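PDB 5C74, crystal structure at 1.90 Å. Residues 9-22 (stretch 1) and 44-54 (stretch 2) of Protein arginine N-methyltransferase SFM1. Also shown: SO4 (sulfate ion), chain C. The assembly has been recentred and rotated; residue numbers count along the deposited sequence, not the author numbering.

Stretch 1 (9-22) EEGFSEWVILEYSQ
Stretch 2, residues 44-54: KDIPQRLLKLG

Two helices, 14-22 and 48-52, run nearly parallel, their N-to-C directions 11° apart and their axes 10.0 Å apart at closest. Phe 12 CA lies 7.3 Å from Pro 47 CA, and Ser 21 CA 6.4 Å from Leu 50 CA. Ser 13 (chi1 p) caps the first helix, its OG accepting from Val 16 N at 3.2 Å; Pro 47 precedes the second, which Gly 54 closes at positive phi in a Schellman motif.

Arg 49 (m, t, m) has the largest covered area, 84 Å², yet stays exposed. Its guanidinium meets the carboxylate of Glu 14 (t, p) in a two-pronged salt bridge, NH2 to OE1 and NH1 to OE2, each 2.8 Å. Ile 17 (m, t) lays CG2 over one guanidinium face. Sulfate O3 accepts from Arg 49 NE (2.9 Å) and N (2.8 Å), O1 from Arg 49 NH2 (2.9 Å), and O2 from Gln 48 N (2.9 Å), using amides free at the helix start.

Leu 50 (m, t) fills the apolar centre: its CD2 sits 3.8 Å from Tyr 20 CB and 3.4 Å from Ser 21 OG, which donates to Ile 17 O at 2.7 Å. Leu 50 CD1 reaches Phe 12 CD2 at 4.0 Å.

Phe 12 (m, chi2 76°) offers one ring face to Pro 47, whose CD lies 3.7 Å from the ring centroid in a CH-pi contact.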

# COMPACT_ATOMS: atom_id res chain seq x y z
N GLU A 9 2.92 8.44 2.21
CA GLU A 9 1.69 8.01 1.57
C GLU A 9 0.92 7.23 2.59
O GLU A 9 1.48 6.65 3.51
CB GLU A 9 1.96 7.17 0.31
CG GLU A 9 2.56 5.80 0.62
CD GLU A 9 2.94 5.01 -0.62
OE1 GLU A 9 3.88 4.19 -0.54
OE2 GLU A 9 2.30 5.20 -1.68
N GLU A 10 -0.40 7.22 2.43
CA GLU A 10 -1.24 6.43 3.29
C GLU A 10 -1.13 4.96 2.89
O GLU A 10 -1.18 4.65 1.70
CB GLU A 10 -2.69 6.91 3.18
CG GLU A 10 -3.63 6.22 4.11
CD GLU A 10 -3.27 6.45 5.55
OE1 GLU A 10 -3.41 5.50 6.35
OE2 GLU A 10 -2.85 7.58 5.88
N GLY A 11 -0.97 4.08 3.86
CA GLY A 11 -1.04 2.65 3.59
C GLY A 11 0.27 1.99 3.21
O GLY A 11 1.22 2.65 2.79
N PHE A 12 0.31 0.68 3.36
CA PHE A 12 1.43 -0.15 2.96
C PHE A 12 0.94 -1.20 1.99
O PHE A 12 0.22 -2.11 2.40
CB PHE A 12 2.08 -0.83 4.17
CG PHE A 12 2.72 0.12 5.14
CD1 PHE A 12 1.93 0.87 6.01
CD2 PHE A 12 4.10 0.23 5.21
CE1 PHE A 12 2.52 1.74 6.92
CE2 PHE A 12 4.69 1.10 6.12
CZ PHE A 12 3.90 1.86 6.97
N SER A 13 1.33 -1.09 0.73
CA SER A 13 0.97 -2.11 -0.24
C SER A 13 1.69 -3.42 0.07
O SER A 13 2.72 -3.42 0.76
CB SER A 13 1.31 -1.65 -1.64
OG SER A 13 2.72 -1.61 -1.78
N GLU A 14 1.17 -4.53 -0.42
CA GLU A 14 1.76 -5.82 -0.10
C GLU A 14 3.20 -5.88 -0.60
O GLU A 14 4.08 -6.38 0.12
CB GLU A 14 0.92 -6.96 -0.69
CG GLU A 14 1.44 -8.35 -0.38
CD GLU A 14 1.44 -8.69 1.11
OE1 GLU A 14 0.75 -8.01 1.91
OE2 GLU A 14 2.14 -9.65 1.49
N TRP A 15 3.48 -5.35 -1.79
CA TRP A 15 4.84 -5.43 -2.30
C TRP A 15 5.78 -4.56 -1.47
O TRP A 15 6.93 -4.95 -1.24
CB TRP A 15 4.93 -5.04 -3.80
CG TRP A 15 4.58 -3.62 -4.16
CD1 TRP A 15 3.37 -3.15 -4.59
CD2 TRP A 15 5.47 -2.50 -4.19
NE1 TRP A 15 3.45 -1.80 -4.86
CE2 TRP A 15 4.74 -1.38 -4.63
CE3 TRP A 15 6.83 -2.34 -3.87
CZ2 TRP A 15 5.31 -0.12 -4.77
CZ3 TRP A 15 7.40 -1.07 -4.01
CH2 TRP A 15 6.64 0.02 -4.45
N VAL A 16 5.29 -3.42 -0.98
CA VAL A 16 6.10 -2.57 -0.09
C VAL A 16 6.39 -3.28 1.24
O VAL A 16 7.51 -3.21 1.78
CB VAL A 16 5.39 -1.22 0.20
CG1 VAL A 16 5.98 -0.54 1.41
CG2 VAL A 16 5.46 -0.30 -1.01
N ILE A 17 5.40 -3.99 1.77
CA ILE A 17 5.62 -4.75 3.01
C ILE A 17 6.69 -5.82 2.80
O ILE A 17 7.56 -6.02 3.65
CB ILE A 17 4.32 -5.40 3.50
CG1 ILE A 17 3.34 -4.30 3.95
CG2 ILE A 17 4.60 -6.38 4.66
CD1 ILE A 17 1.89 -4.82 4.24
N LEU A 18 6.65 -6.49 1.65
CA LEU A 18 7.67 -7.49 1.37
C LEU A 18 9.04 -6.84 1.24
O LEU A 18 10.03 -7.39 1.74
CB LEU A 18 7.33 -8.28 0.10
CG LEU A 18 6.03 -9.09 0.18
CD1 LEU A 18 5.83 -9.86 -1.14
CD2 LEU A 18 6.07 -10.05 1.36
N GLU A 19 9.11 -5.68 0.57
CA GLU A 19 10.40 -4.99 0.42
C GLU A 19 10.94 -4.50 1.74
O GLU A 19 12.13 -4.70 2.05
CB GLU A 19 10.28 -3.83 -0.57
CG GLU A 19 10.05 -4.34 -1.99
CD GLU A 19 10.34 -3.31 -3.08
OE1 GLU A 19 10.54 -2.11 -2.77
OE2 GLU A 19 10.39 -3.74 -4.26
N TYR A 20 10.10 -3.85 2.54
CA TYR A 20 10.54 -3.40 3.87
C TYR A 20 10.98 -4.57 4.75
O TYR A 20 11.95 -4.45 5.50
CB TYR A 20 9.44 -2.60 4.58
CG TYR A 20 9.18 -1.23 3.99
CD1 TYR A 20 9.98 -0.69 2.98
CD2 TYR A 20 8.13 -0.45 4.47
CE1 TYR A 20 9.72 0.57 2.47
CE2 TYR A 20 7.87 0.80 3.96
CZ TYR A 20 8.66 1.31 2.98
OH TYR A 20 8.36 2.56 2.50
N SER A 21 10.25 -5.69 4.68
CA SER A 21 10.61 -6.86 5.46
C SER A 21 11.99 -7.35 5.08
O SER A 21 12.78 -7.73 5.94
CB SER A 21 9.59 -7.99 5.27
OG SER A 21 8.31 -7.60 5.73
N GLN A 22 12.27 -7.37 3.77
CA GLN A 22 13.57 -7.83 3.29
C GLN A 22 14.68 -6.90 3.78
O GLN A 22 15.75 -7.35 4.22
CB GLN A 22 13.58 -7.91 1.76
CG GLN A 22 14.90 -8.43 1.18
CD GLN A 22 14.96 -9.93 1.11
OE1 GLN A 22 14.21 -10.64 1.79
NE2 GLN A 22 15.86 -10.44 0.26
N LYS A 44 -1.56 1.21 15.06
CA LYS A 44 -2.56 0.32 14.46
C LYS A 44 -2.49 0.30 12.93
O LYS A 44 -2.98 -0.63 12.28
CB LYS A 44 -3.97 0.74 14.89
CG LYS A 44 -4.19 0.67 16.39
CD LYS A 44 -5.49 1.34 16.80
CE LYS A 44 -5.74 1.17 18.29
NZ LYS A 44 -6.99 1.87 18.73
N ASP A 45 -1.88 1.33 12.35
CA ASP A 45 -1.77 1.41 10.89
C ASP A 45 -0.56 0.66 10.33
O ASP A 45 -0.43 0.51 9.11
CB ASP A 45 -1.69 2.86 10.45
CG ASP A 45 -2.97 3.63 10.74
OD1 ASP A 45 -4.02 3.24 10.19
OD2 ASP A 45 -2.93 4.63 11.49
N ILE A 46 0.33 0.21 11.21
CA ILE A 46 1.55 -0.45 10.76
C ILE A 46 1.31 -1.95 10.61
O ILE A 46 0.81 -2.59 11.54
CB ILE A 46 2.72 -0.22 11.73
CG1 ILE A 46 2.79 1.27 12.11
CG2 ILE A 46 4.04 -0.70 11.12
CD1 ILE A 46 3.15 2.19 10.95
N PRO A 47 1.65 -2.52 9.44
CA PRO A 47 1.42 -3.95 9.22
C PRO A 47 2.02 -4.79 10.35
O PRO A 47 3.13 -4.50 10.81
CB PRO A 47 2.13 -4.22 7.88
CG PRO A 47 2.00 -2.90 7.14
CD PRO A 47 2.14 -1.84 8.22
N GLN A 48 1.29 -5.81 10.80
CA GLN A 48 1.77 -6.67 11.89
C GLN A 48 3.12 -7.32 11.59
O GLN A 48 3.93 -7.50 12.50
CB GLN A 48 0.74 -7.76 12.20
CG GLN A 48 -0.50 -7.25 12.91
CD GLN A 48 -0.19 -6.67 14.28
OE1 GLN A 48 -0.51 -5.52 14.56
NE2 GLN A 48 0.44 -7.47 15.13
N ARG A 49 3.35 -7.67 10.34
CA ARG A 49 4.61 -8.29 9.96
C ARG A 49 5.77 -7.34 10.22
O ARG A 49 6.85 -7.76 10.66
CB ARG A 49 4.57 -8.74 8.50
CG ARG A 49 3.90 -10.11 8.33
CD ARG A 49 3.56 -10.38 6.85
NE ARG A 49 2.58 -9.43 6.32
CZ ARG A 49 2.41 -9.22 5.02
NH1 ARG A 49 3.15 -9.89 4.13
NH2 ARG A 49 1.51 -8.33 4.59
N LEU A 50 5.55 -6.05 9.98
CA LEU A 50 6.63 -5.08 10.14
C LEU A 50 6.84 -4.74 11.62
O LEU A 50 7.97 -4.56 12.08
CB LEU A 50 6.34 -3.82 9.33
CG LEU A 50 6.27 -4.07 7.81
CD1 LEU A 50 5.90 -2.80 7.07
CD2 LEU A 50 7.61 -4.61 7.28
N LEU A 51 5.75 -4.64 12.37
CA LEU A 51 5.86 -4.45 13.81
C LEU A 51 6.65 -5.60 14.44
O LEU A 51 7.54 -5.37 15.26
CB LEU A 51 4.47 -4.34 14.43
CG LEU A 51 3.74 -3.03 14.13
CD1 LEU A 51 2.34 -3.03 14.74
CD2 LEU A 51 4.54 -1.81 14.59
N LYS A 52 6.34 -6.84 14.05
CA LYS A 52 7.04 -7.98 14.62
C LYS A 52 8.52 -7.97 14.27
O LYS A 52 9.35 -8.48 15.02
CB LYS A 52 6.40 -9.30 14.18
CG LYS A 52 4.99 -9.48 14.74
CD LYS A 52 4.51 -10.91 14.64
CE LYS A 52 3.08 -11.03 15.15
NZ LYS A 52 2.13 -10.24 14.31
N LEU A 53 8.86 -7.37 13.14
CA LEU A 53 10.26 -7.26 12.74
C LEU A 53 10.96 -6.06 13.39
O LEU A 53 12.16 -5.85 13.21
CB LEU A 53 10.38 -7.19 11.22
CG LEU A 53 10.21 -8.53 10.49
CD1 LEU A 53 10.17 -8.35 8.96
CD2 LEU A 53 11.32 -9.48 10.88
N GLY A 54 10.21 -5.27 14.15
CA GLY A 54 10.81 -4.16 14.89
C GLY A 54 10.89 -2.83 14.16
O GLY A 54 11.71 -1.98 14.50
S SO4 C . -0.02 -7.60 7.99
O1 SO4 C . -0.18 -7.08 6.63
O2 SO4 C . -0.68 -6.66 8.89
O3 SO4 C . 1.40 -7.70 8.31
O4 SO4 C . -0.64 -8.91 8.12